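Local coordinates for acyl-CoA thioesterase (Alicyclobacillus acidocaldarius subsp. acidocaldarius, PDB 3RQB), which is of unknown function but has paired hot dog units and is probably an acyl-CoA thioesterase, at residues G38-I43 against L144-W149; A46-A51 against T106-V111; A187-F192 against A259-L264. One frame throughout, in Å; residues are numbered along the deposited sequence. Where two conformers were deposited one is given.

Interaction 1. Residues G38-I43 against L144-W149; sequences GPFGGI and LPWMQW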
ATOM      1  N   GLY B  38     -15.158  14.336   8.794  1.00 74.07           N
ATOM      2  CA  GLY B  38     -15.225  13.716   7.487  1.00 69.19           C
ATOM      3  C   GLY B  38     -15.674  12.268   7.490  1.00 57.78           C
ATOM      4  O   GLY B  38     -15.764  11.631   8.536  1.00 51.25           O
ATOM      5  N   PRO B  39     -15.979  11.750   6.296  1.00 53.36           N
ATOM      6  CA  PRO B  39     -16.674  10.486   6.042  1.00 50.89           C
ATOM      7  C   PRO B  39     -15.819   9.263   6.328  1.00 54.21           C
ATOM      8  O   PRO B  39     -14.589   9.341   6.335  1.00 56.29           O
ATOM      9  CB  PRO B  39     -16.971  10.548   4.541  1.00 44.97           C
ATOM     10  CG  PRO B  39     -16.621  11.960   4.110  1.00 43.91           C
ATOM     11  CD  PRO B  39     -15.577  12.405   5.044  1.00 48.32           C
ATOM     12  N   PHE B  40     -16.491   8.140   6.554  1.00 54.67           N
ATOM     13  CA  PHE B  40     -15.831   6.867   6.777  1.00 53.93           C
ATOM     14  C   PHE B  40     -14.933   6.546   5.590  1.00 54.74           C
ATOM     15  O   PHE B  40     -15.376   6.559   4.439  1.00 56.07           O
ATOM     16  CB  PHE B  40     -16.882   5.775   6.973  1.00 53.70           C
ATOM     17  CG  PHE B  40     -16.328   4.386   6.943  1.00 54.68           C
ATOM     18  CD1 PHE B  40     -15.304   4.016   7.798  1.00 60.24           C
ATOM     19  CD2 PHE B  40     -16.842   3.442   6.072  1.00 55.13           C
ATOM     20  CE1 PHE B  40     -14.797   2.729   7.776  1.00 61.63           C
ATOM     21  CE2 PHE B  40     -16.342   2.155   6.043  1.00 56.60           C
ATOM     22  CZ  PHE B  40     -15.321   1.796   6.897  1.00 59.56           C
ATOM     23  N   GLY B  41     -13.670   6.259   5.875  1.00 48.21           N
ATOM     24  CA  GLY B  41     -12.688   6.081   4.827  1.00 39.26           C
ATOM     25  C   GLY B  41     -13.036   4.986   3.850  1.00 38.87           C
ATOM     26  O   GLY B  41     -12.771   5.101   2.656  1.00 38.30           O
ATOM     27  N   GLY B  42     -13.628   3.912   4.357  1.00 43.74           N
ATOM     28  CA  GLY B  42     -13.895   2.743   3.544  1.00 42.91           C
ATOM     29  C   GLY B  42     -14.950   3.034   2.502  1.00 47.52           C
ATOM     30  O   GLY B  42     -14.954   2.448   1.415  1.00 48.94           O
ATOM     31  N   ILE B  43     -15.859   3.943   2.832  1.00 45.92           N
ATOM     32  CA  ILE B  43     -16.908   4.280   1.890  1.00 44.58           C
ATOM     33  C   ILE B  43     -16.365   5.189   0.809  1.00 43.13           C
ATOM     34  O   ILE B  43     -16.743   5.082  -0.361  1.00 46.61           O
ATOM     35  CB  ILE B  43     -18.089   4.961   2.561  1.00 49.23           C
ATOM     36  CG1 ILE B  43     -19.358   4.559   1.825  1.00 50.86           C
ATOM     37  CG2 ILE B  43     -17.901   6.476   2.568  1.00 52.51           C
ATOM     38  CD1 ILE B  43     -19.336   3.106   1.391  1.00 51.40           C
ATOM     39  N   LEU B 144     -20.628   5.126  15.992  1.00 63.74           N
ATOM     40  CA  LEU B 144     -20.321   5.995  14.866  1.00 59.63           C
ATOM     41  C   LEU B 144     -21.405   5.802  13.823  1.00 58.85           C
ATOM     42  O   LEU B 144     -21.934   4.703  13.664  1.00 62.15           O
ATOM     43  CB  LEU B 144     -18.950   5.671  14.283  1.00 60.82           C
ATOM     44  CG  LEU B 144     -17.798   6.383  14.990  1.00 59.68           C
ATOM     45  CD1 LEU B 144     -16.454   5.752  14.638  1.00 56.43           C
ATOM     46  CD2 LEU B 144     -17.831   7.870  14.646  1.00 54.88           C
ATOM     47  N   PRO B 145     -21.758   6.877  13.117  1.00 58.05           N
ATOM     48  CA  PRO B 145     -22.878   6.785  12.172  1.00 53.82           C
ATOM     49  C   PRO B 145     -22.734   5.600  11.215  1.00 52.19           C
ATOM     50  O   PRO B 145     -23.687   4.841  11.047  1.00 49.45           O
ATOM     51  CB  PRO B 145     -22.787   8.106  11.412  1.00 52.78           C
ATOM     52  CG  PRO B 145     -22.191   9.066  12.433  1.00 49.79           C
ATOM     53  CD  PRO B 145     -21.230   8.248  13.248  1.00 53.91           C
ATOM     54  N   TRP B 146     -21.547   5.418  10.645  1.00 52.64           N
ATOM     55  CA  TRP B 146     -21.320   4.362   9.665  1.00 48.28           C
ATOM     56  C   TRP B 146     -21.245   2.964  10.286  1.00 51.35           C
ATOM     57  O   TRP B 146     -21.463   1.969   9.597  1.00 48.93           O
ATOM     58  CB  TRP B 146     -20.042   4.637   8.879  1.00 42.53           C
ATOM     59  CG  TRP B 146     -18.819   4.504   9.710  1.00 44.84           C
ATOM     60  CD1 TRP B 146     -18.144   5.508  10.344  1.00 43.06           C
ATOM     61  CD2 TRP B 146     -18.121   3.292  10.018  1.00 45.78           C
ATOM     62  NE1 TRP B 146     -17.065   4.998  11.023  1.00 41.20           N
ATOM     63  CE2 TRP B 146     -17.025   3.638  10.840  1.00 43.91           C
ATOM     64  CE3 TRP B 146     -18.309   1.946   9.680  1.00 42.43           C
ATOM     65  CZ2 TRP B 146     -16.119   2.687  11.329  1.00 40.11           C
ATOM     66  CZ3 TRP B 146     -17.407   0.999  10.166  1.00 42.79           C
ATOM     67  CH2 TRP B 146     -16.329   1.376  10.983  1.00 40.61           C
HETATM   68  N   MSE B 147     -20.941   2.900  11.581  0.61 51.75           N
HETATM   69  CA  MSE B 147     -20.863   1.623  12.294  0.61 53.21           C
HETATM   70  C   MSE B 147     -22.185   0.861  12.202  0.61 52.74           C
HETATM   71  O   MSE B 147     -22.234  -0.359  12.389  0.61 52.26           O
HETATM   72  CB  MSE B 147     -20.524   1.829  13.779  0.61 54.02           C
HETATM   73  CG  MSE B 147     -19.103   2.285  14.098  0.61 53.68           C
HETATM   74 SE   MSE B 147     -18.746   2.294  16.033  0.61105.20          SE
HETATM   75  CE  MSE B 147     -18.636   0.362  16.336  0.61 74.39           C
ATOM     76  N   GLN B 148     -23.258   1.592  11.925  1.00 51.86           N
ATOM     77  CA  GLN B 148     -24.590   1.011  11.922  1.00 54.57           C
ATOM     78  C   GLN B 148     -24.791   0.182  10.671  1.00 48.88           C
ATOM     79  O   GLN B 148     -25.736  -0.602  10.566  1.00 47.63           O
ATOM     80  CB  GLN B 148     -25.634   2.107  11.979  1.00 59.25           C
ATOM     81  CG  GLN B 148     -25.855   2.822  10.680  1.00 62.03           C
ATOM     82  CD  GLN B 148     -27.000   3.796  10.798  1.00 75.82           C
ATOM     83  OE1 GLN B 148     -27.894   3.615  11.627  1.00 76.94           O
ATOM     84  NE2 GLN B 148     -26.975   4.846   9.987  1.00 84.52           N
ATOM     85  N   TRP B 149     -23.876   0.371   9.733  1.00 46.60           N
ATOM     86  CA  TRP B 149     -23.933  -0.258   8.420  1.00 50.04           C
ATOM     87  C   TRP B 149     -23.143  -1.557   8.376  1.00 45.68           C
ATOM     88  O   TRP B 149     -22.956  -2.148   7.306  1.00 28.15           O
ATOM     89  CB  TRP B 149     -23.417   0.708   7.351  1.00 51.84           C
ATOM     90  CG  TRP B 149     -24.187   1.980   7.314  1.00 57.95           C
ATOM     91  CD1 TRP B 149     -23.696   3.253   7.445  1.00 60.05           C
ATOM     92  CD2 TRP B 149     -25.597   2.105   7.166  1.00 58.98           C
ATOM     93  NE1 TRP B 149     -24.724   4.165   7.369  1.00 55.91           N
ATOM     94  CE2 TRP B 149     -25.900   3.485   7.198  1.00 59.58           C
ATOM     95  CE3 TRP B 149     -26.636   1.184   7.000  1.00 57.54           C
ATOM     96  CZ2 TRP B 149     -27.203   3.964   7.069  1.00 64.45           C
ATOM     97  CZ3 TRP B 149     -27.925   1.658   6.874  1.00 57.83           C
ATOM     98  CH2 TRP B 149     -28.200   3.038   6.911  1.00 62.03           C
TER
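F40 lays its ring flat on the indole of W146. The CB of F40 starts the overlap: it sits over the five-membered ring, 3.8 Å from that ring's centroid and 24° off its normal, which makes a CH-pi contact. CG follows by the CG-CD2 bond of the indole, 3.7 Å from W146 CD2, and CD1 reaches the bond shared by the two rings, 3.5 Å from W146 CE2. Further out, CE1 lies 3.8 Å from both W146 CZ2 and CH2, while CZ ends near CZ3 at 4.0 Å. The phenyl and the six-membered ring thus form a face-to-face stack with centroids 3.9 Å apart and planes 13° from parallel. F40 is the N-cap residue of helix 41-53, the central helix that the strands wrap in the N-terminal hot dog unit, whereas W146 starts a 3-10 turn in the loop before strand 150-156, in the C-terminal half of the chain. The stack therefore ties the two halves together. With CG anti to the backbone N (chi1 169°), the F40 ring is carried out to lie between the indole and the first turn of its own helix, where G42 N stands over the centre of its other face. The NE1 of W146 donates a hydrogen bond to N35 OD1, which pins the edge of the indole.

Interaction 2. Residues A46-A51 against T106-V111; sequences ATMLKA and TTATAV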
ATOM      1  N   ALA B  46     -14.378   2.875  -1.472  1.00 43.47           N
ATOM      2  CA  ALA B  46     -15.309   2.094  -2.284  1.00 41.14           C
ATOM      3  C   ALA B  46     -15.826   2.987  -3.403  1.00 43.40           C
ATOM      4  O   ALA B  46     -15.760   2.643  -4.582  1.00 39.44           O
ATOM      5  CB  ALA B  46     -16.456   1.588  -1.435  1.00 36.23           C
ATOM      6  N   THR B  47     -16.312   4.161  -3.024  1.00 47.98           N
ATOM      7  CA  THR B  47     -16.667   5.181  -4.001  1.00 51.49           C
ATOM      8  C   THR B  47     -15.570   5.454  -5.048  1.00 45.54           C
ATOM      9  O   THR B  47     -15.855   5.488  -6.234  1.00 48.77           O
ATOM     10  CB  THR B  47     -17.041   6.489  -3.307  1.00 55.76           C
ATOM     11  OG1 THR B  47     -18.259   6.297  -2.581  1.00 56.73           O
ATOM     12  CG2 THR B  47     -17.235   7.580  -4.333  1.00 57.19           C
HETATM   13  N   MSE B  48     -14.327   5.651  -4.617  1.00 44.51           N
HETATM   14  CA  MSE B  48     -13.225   5.874  -5.555  1.00 49.25           C
HETATM   15  C   MSE B  48     -13.101   4.740  -6.565  1.00 51.23           C
HETATM   16  O   MSE B  48     -12.701   4.967  -7.708  1.00 50.80           O
HETATM   17  CB  MSE B  48     -11.889   6.049  -4.820  1.00 56.60           C
HETATM   18  CG  MSE B  48     -11.744   7.382  -4.100  1.00 62.61           C
HETATM   19 SE   MSE B  48     -12.045   8.909  -5.282  0.75 62.00          SE
HETATM   20  CE  MSE B  48     -10.210   9.555  -5.405  1.00 59.57           C
ATOM     21  N   LEU B  49     -13.434   3.522  -6.140  1.00 49.33           N
ATOM     22  CA  LEU B  49     -13.285   2.324  -6.977  1.00 46.19           C
ATOM     23  C   LEU B  49     -14.398   2.131  -8.024  1.00 45.49           C
ATOM     24  O   LEU B  49     -14.133   1.751  -9.181  1.00 38.30           O
ATOM     25  CB  LEU B  49     -13.182   1.084  -6.089  1.00 47.31           C
ATOM     26  CG  LEU B  49     -12.998  -0.266  -6.785  1.00 45.05           C
ATOM     27  CD1 LEU B  49     -11.676  -0.319  -7.543  1.00 39.43           C
ATOM     28  CD2 LEU B  49     -13.078  -1.393  -5.764  1.00 43.46           C
ATOM     29  N   LYS B  50     -15.639   2.389  -7.612  1.00 44.58           N
ATOM     30  CA  LYS B  50     -16.774   2.280  -8.513  1.00 50.18           C
ATOM     31  C   LYS B  50     -16.527   3.132  -9.735  1.00 48.59           C
ATOM     32  O   LYS B  50     -16.813   2.711 -10.849  1.00 49.90           O
ATOM     33  CB  LYS B  50     -18.065   2.728  -7.837  1.00 65.68           C
ATOM     34  CG  LYS B  50     -18.466   1.864  -6.664  1.00 80.71           C
ATOM     35  CD  LYS B  50     -18.451   0.388  -7.035  1.00 92.20           C
ATOM     36  CE  LYS B  50     -19.592   0.023  -7.975  1.00 97.87           C
ATOM     37  NZ  LYS B  50     -19.559  -1.431  -8.324  1.00101.95           N
ATOM     38  N   ALA B  51     -15.968   4.319  -9.516  1.00 50.16           N
ATOM     39  CA  ALA B  51     -15.727   5.266 -10.601  1.00 51.40           C
ATOM     40  C   ALA B  51     -15.024   4.581 -11.759  1.00 47.82           C
ATOM     41  O   ALA B  51     -15.503   4.633 -12.887  1.00 39.26           O
ATOM     42  CB  ALA B  51     -14.894   6.434 -10.109  1.00 49.58           C
ATOM     43  N   THR B 106      -9.875  13.998  -2.407  1.00 43.55           N
ATOM     44  CA  THR B 106      -9.307  12.655  -2.356  1.00 41.85           C
ATOM     45  C   THR B 106      -8.709  12.216  -3.706  1.00 43.43           C
ATOM     46  O   THR B 106      -9.235  12.575  -4.753  1.00 47.26           O
ATOM     47  CB  THR B 106     -10.400  11.667  -1.906  1.00 41.65           C
ATOM     48  OG1 THR B 106     -10.869  12.060  -0.605  1.00 48.06           O
ATOM     49  CG2 THR B 106      -9.880  10.241  -1.861  1.00 34.00           C
ATOM     50  N   THR B 107      -7.599  11.469  -3.675  1.00 44.07           N
ATOM     51  CA  THR B 107      -7.032  10.854  -4.884  1.00 51.56           C
ATOM     52  C   THR B 107      -6.781   9.362  -4.709  1.00 56.52           C
ATOM     53  O   THR B 107      -6.600   8.869  -3.593  1.00 57.69           O
ATOM     54  CB  THR B 107      -5.706  11.508  -5.366  1.00 48.90           C
ATOM     55  OG1 THR B 107      -4.594  11.034  -4.584  1.00 42.81           O
ATOM     56  CG2 THR B 107      -5.803  13.026  -5.306  1.00 48.25           C
ATOM     57  N   ALA B 108      -6.767   8.646  -5.827  1.00 51.41           N
ATOM     58  CA  ALA B 108      -6.613   7.206  -5.792  1.00 48.18           C
ATOM     59  C   ALA B 108      -5.981   6.709  -7.078  1.00 47.71           C
ATOM     60  O   ALA B 108      -6.097   7.346  -8.126  1.00 51.00           O
ATOM     61  CB  ALA B 108      -7.965   6.534  -5.570  1.00 45.57           C
ATOM     62  N   THR B 109      -5.302   5.575  -6.992  1.00 42.32           N
ATOM     63  CA  THR B 109      -4.826   4.891  -8.181  1.00 45.96           C
ATOM     64  C   THR B 109      -5.335   3.455  -8.109  1.00 45.51           C
ATOM     65  O   THR B 109      -5.475   2.883  -7.023  1.00 39.45           O
ATOM     66  CB  THR B 109      -3.274   4.932  -8.322  1.00 61.42           C
ATOM     67  OG1 THR B 109      -2.661   4.240  -7.223  1.00 63.38           O
ATOM     68  CG2 THR B 109      -2.764   6.373  -8.362  1.00 59.74           C
ATOM     69  N   ALA B 110      -5.632   2.877  -9.263  1.00 47.57           N
ATOM     70  CA  ALA B 110      -6.151   1.520  -9.290  1.00 43.89           C
ATOM     71  C   ALA B 110      -5.581   0.710 -10.442  1.00 47.52           C
ATOM     72  O   ALA B 110      -5.237   1.244 -11.510  1.00 48.78           O
ATOM     73  CB  ALA B 110      -7.680   1.526  -9.346  1.00 30.61           C
ATOM     74  N   VAL B 111      -5.495  -0.592 -10.214  1.00 39.92           N
ATOM     75  CA  VAL B 111      -5.044  -1.495 -11.241  1.00 34.93           C
ATOM     76  C   VAL B 111      -6.129  -2.514 -11.511  1.00 38.25           C
ATOM     77  O   VAL B 111      -6.566  -3.211 -10.607  1.00 32.97           O
ATOM     78  CB  VAL B 111      -3.775  -2.215 -10.804  1.00 29.40           C
ATOM     79  CG1 VAL B 111      -3.196  -2.998 -11.967  1.00 25.07           C
ATOM     80  CG2 VAL B 111      -2.761  -1.201 -10.271  1.00 34.14           C
TER
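The carbonyl oxygen of A46 accepts the amide of K50, with K50 N 3.0 Å from A46 O, and weakly that of L49 as well, in the turn of helix that presents M48 to T106 and A108. No hydrogen bond crosses from helix 41-53 to strand 103-113; the contact rests on M48, a selenomethionine. Its CB faces the methyl of A108, CB to CB 4.0 Å. The chain then bends at chi2 (-54°) and again at the selenium, which swings CE along the strand toward T106. There CE lies alongside the backbone, 3.5 Å from T107 CA, with the T106 methyl CG2 at 3.6 Å and A108 CB at 3.8 Å. The T106 carbonyl oxygen is also close to this methyl. M98 on the neighbouring strand 91-100 touches the same selenomethionine, and L49, one residue along, packs on H182 and A183 of helix 182-188. Helix and strand axes pass 9.2 Å apart at a crossing angle of -54°, a diagonal packing of the central helix on the concave side of the curved sheet, as in other hot dog folds. T106 and A108 point their CB atoms to the helix and T107 away from it; T107 packs on V85 of the second subunit, and T109 OG1 makes a weak hydrogen bond to N68 of that subunit. With a methyl group as the probe and methyls and the strand backbone as its bed, the attachment is one of shape and apolar burial, without the directionality of a polar bond.

Interaction 3. Residues A187-F192 against A259-L264; sequences ALCDTF and ATTTQL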
ATOM      1  N   ALA B 187     -14.212  -1.487   1.456  1.00 34.85           N
ATOM      2  CA  ALA B 187     -14.756  -0.750   2.590  1.00 33.45           C
ATOM      3  C   ALA B 187     -14.557  -1.534   3.876  1.00 38.93           C
ATOM      4  O   ALA B 187     -14.229  -0.959   4.909  1.00 46.50           O
ATOM      5  CB  ALA B 187     -16.223  -0.396   2.376  1.00 20.03           C
ATOM      6  N   LEU B 188     -14.727  -2.849   3.803  1.00 39.26           N
ATOM      7  CA  LEU B 188     -14.635  -3.671   5.000  1.00 41.96           C
ATOM      8  C   LEU B 188     -13.259  -3.635   5.625  1.00 43.88           C
ATOM      9  O   LEU B 188     -13.088  -4.079   6.750  1.00 47.58           O
ATOM     10  CB  LEU B 188     -15.047  -5.109   4.713  1.00 40.43           C
ATOM     11  CG  LEU B 188     -16.568  -5.277   4.729  1.00 42.92           C
ATOM     12  CD1 LEU B 188     -16.973  -6.574   4.064  1.00 49.10           C
ATOM     13  CD2 LEU B 188     -17.110  -5.216   6.149  1.00 39.10           C
ATOM     14  N   CYS B 189     -12.284  -3.105   4.892  1.00 46.34           N
ATOM     15  CA  CYS B 189     -10.907  -3.034   5.381  1.00 48.44           C
ATOM     16  C   CYS B 189     -10.633  -1.798   6.220  1.00 55.78           C
ATOM     17  O   CYS B 189      -9.591  -1.709   6.872  1.00 67.35           O
ATOM     18  CB  CYS B 189      -9.917  -3.081   4.227  1.00 45.79           C
ATOM     19  SG  CYS B 189     -10.140  -4.490   3.118  1.00 58.11           S
ATOM     20  N   ASP B 190     -11.531  -0.823   6.156  1.00 49.96           N
ATOM     21  CA  ASP B 190     -11.484   0.292   7.090  1.00 48.65           C
ATOM     22  C   ASP B 190     -12.415   0.093   8.284  1.00 43.36           C
ATOM     23  O   ASP B 190     -12.602   1.009   9.084  1.00 46.50           O
ATOM     24  CB  ASP B 190     -11.709   1.650   6.424  1.00 59.62           C
ATOM     25  CG  ASP B 190     -11.285   2.801   7.327  1.00 74.79           C
ATOM     26  OD1 ASP B 190     -10.317   2.595   8.090  1.00 79.84           O
ATOM     27  OD2 ASP B 190     -11.910   3.890   7.300  1.00 80.53           O
ATOM     28  N   THR B 191     -13.027  -1.081   8.394  1.00 37.50           N
ATOM     29  CA  THR B 191     -13.971  -1.309   9.490  1.00 45.48           C
ATOM     30  C   THR B 191     -13.274  -1.644  10.820  1.00 51.96           C
ATOM     31  O   THR B 191     -13.928  -1.830  11.847  1.00 54.44           O
ATOM     32  CB  THR B 191     -14.996  -2.411   9.151  1.00 44.10           C
ATOM     33  OG1 THR B 191     -14.332  -3.671   9.020  1.00 42.87           O
ATOM     34  CG2 THR B 191     -15.705  -2.092   7.859  1.00 46.20           C
ATOM     35  N   PHE B 192     -11.947  -1.704  10.798  1.00 54.69           N
ATOM     36  CA  PHE B 192     -11.182  -1.971  12.015  1.00 50.75           C
ATOM     37  C   PHE B 192     -11.037  -0.762  12.923  1.00 49.77           C
ATOM     38  O   PHE B 192     -10.692   0.338  12.481  1.00 46.59           O
ATOM     39  CB  PHE B 192      -9.791  -2.497  11.676  1.00 45.44           C
ATOM     40  CG  PHE B 192      -9.805  -3.823  10.982  1.00 46.66           C
ATOM     41  CD1 PHE B 192     -10.302  -4.944  11.622  1.00 50.86           C
ATOM     42  CD2 PHE B 192      -9.318  -3.951   9.694  1.00 45.35           C
ATOM     43  CE1 PHE B 192     -10.319  -6.174  10.986  1.00 52.97           C
ATOM     44  CE2 PHE B 192      -9.338  -5.171   9.055  1.00 47.97           C
ATOM     45  CZ  PHE B 192      -9.837  -6.287   9.703  1.00 51.17           C
ATOM     46  N   ALA B 259      -8.409 -10.465   0.794  1.00 53.69           N
ATOM     47  CA  ALA B 259      -7.602  -9.281   0.508  1.00 48.36           C
ATOM     48  C   ALA B 259      -6.627  -8.945   1.619  1.00 42.36           C
ATOM     49  O   ALA B 259      -6.727  -9.450   2.733  1.00 43.04           O
ATOM     50  CB  ALA B 259      -8.487  -8.092   0.223  1.00 52.10           C
ATOM     51  N   THR B 260      -5.678  -8.081   1.293  1.00 42.67           N
ATOM     52  CA  THR B 260      -4.722  -7.587   2.257  1.00 44.59           C
ATOM     53  C   THR B 260      -4.735  -6.065   2.168  1.00 43.58           C
ATOM     54  O   THR B 260      -4.936  -5.506   1.083  1.00 39.34           O
ATOM     55  CB  THR B 260      -3.307  -8.152   1.989  1.00 53.15           C
ATOM     56  OG1 THR B 260      -2.397  -7.685   2.994  1.00 66.64           O
ATOM     57  CG2 THR B 260      -2.806  -7.722   0.623  1.00 54.10           C
ATOM     58  N   THR B 261      -4.555  -5.394   3.304  1.00 45.77           N
ATOM     59  CA  THR B 261      -4.558  -3.938   3.320  1.00 50.59           C
ATOM     60  C   THR B 261      -3.529  -3.346   4.227  1.00 46.30           C
ATOM     61  O   THR B 261      -3.142  -3.938   5.231  1.00 45.24           O
ATOM     62  CB  THR B 261      -5.879  -3.364   3.826  1.00 59.84           C
ATOM     63  OG1 THR B 261      -6.098  -3.789   5.173  1.00 59.40           O
ATOM     64  CG2 THR B 261      -7.003  -3.834   2.966  1.00 73.88           C
ATOM     65  N   THR B 262      -3.134  -2.134   3.872  1.00 49.57           N
ATOM     66  CA  THR B 262      -2.315  -1.301   4.724  1.00 51.06           C
ATOM     67  C   THR B 262      -2.937   0.079   4.852  1.00 43.53           C
ATOM     68  O   THR B 262      -3.700   0.541   3.989  1.00 38.76           O
ATOM     69  CB  THR B 262      -0.890  -1.167   4.185  1.00 56.62           C
ATOM     70  OG1 THR B 262      -0.909  -0.429   2.957  1.00 63.61           O
ATOM     71  CG2 THR B 262      -0.300  -2.541   3.934  1.00 59.20           C
ATOM     72  N   GLN B 263      -2.605   0.727   5.952  1.00 39.24           N
ATOM     73  CA  GLN B 263      -3.153   2.024   6.252  1.00 46.23           C
ATOM     74  C   GLN B 263      -2.054   2.821   6.913  1.00 47.58           C
ATOM     75  O   GLN B 263      -1.368   2.309   7.798  1.00 45.98           O
ATOM     76  CB  GLN B 263      -4.312   1.851   7.228  1.00 52.36           C
ATOM     77  CG  GLN B 263      -5.346   2.945   7.205  1.00 52.20           C
ATOM     78  CD  GLN B 263      -6.670   2.470   7.759  1.00 56.57           C
ATOM     79  OE1 GLN B 263      -7.279   3.133   8.591  1.00 68.16           O
ATOM     80  NE2 GLN B 263      -7.120   1.310   7.299  1.00 53.42           N
ATOM     81  N   LEU B 264      -1.881   4.067   6.488  1.00 47.63           N
ATOM     82  CA  LEU B 264      -1.004   4.985   7.200  1.00 43.44           C
ATOM     83  C   LEU B 264      -1.865   6.033   7.883  1.00 48.53           C
ATOM     84  O   LEU B 264      -2.681   6.700   7.244  1.00 54.06           O
ATOM     85  CB  LEU B 264      -0.008   5.656   6.262  1.00 39.38           C
ATOM     86  CG  LEU B 264       0.998   6.521   7.031  1.00 41.50           C
ATOM     87  CD1 LEU B 264       1.704   5.670   8.073  1.00 37.71           C
ATOM     88  CD2 LEU B 264       2.017   7.222   6.118  1.00 42.95           C
TER
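The carboxylate of D190 and the amide of Q263 approach each other with their planes 68° apart. D190 OD1 lies beyond the end of the amide and off its plane rather than over a face, 3.7 Å from Q263 CD. The extended side chain of Q263 reaches out from strand 257-267 at about a right angle to that of D190, whose CG, anti to the backbone N (chi1 -164°), brings the carboxylate nearer the strand than the direction of its CA-CB bond alone would. Were an alanine to stand in for Q263, the D190 carboxylate would probably lose its amide neighbour and a gap would open between strand and turn. Two residues earlier on the strand, the methyl CG2 of T261 meets C189 at both SG and CB, with C189 SG 3.2 Å away and C189 CB 3.3 Å. F211 of strand 206-215 touches both C189 and Q263. The turn that carries D190 is fixed from within: D190 N bonds to A187 O at 3.0 Å, and T191 OG1 donates to L188 O at 2.6 Å, tilted 35° from the carbonyl plane. On the other side of the strand, T262 OG1 is hydrogen-bonded to Y214 OH of the second subunit. T208 lies beside the Q263 amide, so that an aspartate, a threonine and a glutamine gather where the 187-192 turn meets strand 257-267. This grouping is consistent with the Asp-Thr-Gln active site of TesB-type thioesterases with paired hot dog units.

How the interactions relate
Helix 41-53 joins interactions 1 and 2, whose centres are about 17 Å apart: its N-terminal end carries the aromatic stack, and the next turn packs on the sheet. In sequence, interaction 2 is nested within the loop that interaction 1 closes. Interaction 3 follows later in the chain, yet its centre is about 13 Å from that of interaction 1, and the two touch directly. F40 packs on the D190 backbone, G42 O on A187 CB, and D190 OD2 lies 3.3 Å from G41 N, which brings the start of helix 41-53 up to D190 of the putative active site. Interactions 2 and 3, about 14 Å apart between centres, belong to different hot dog units, and the strand of each also reaches the second subunit.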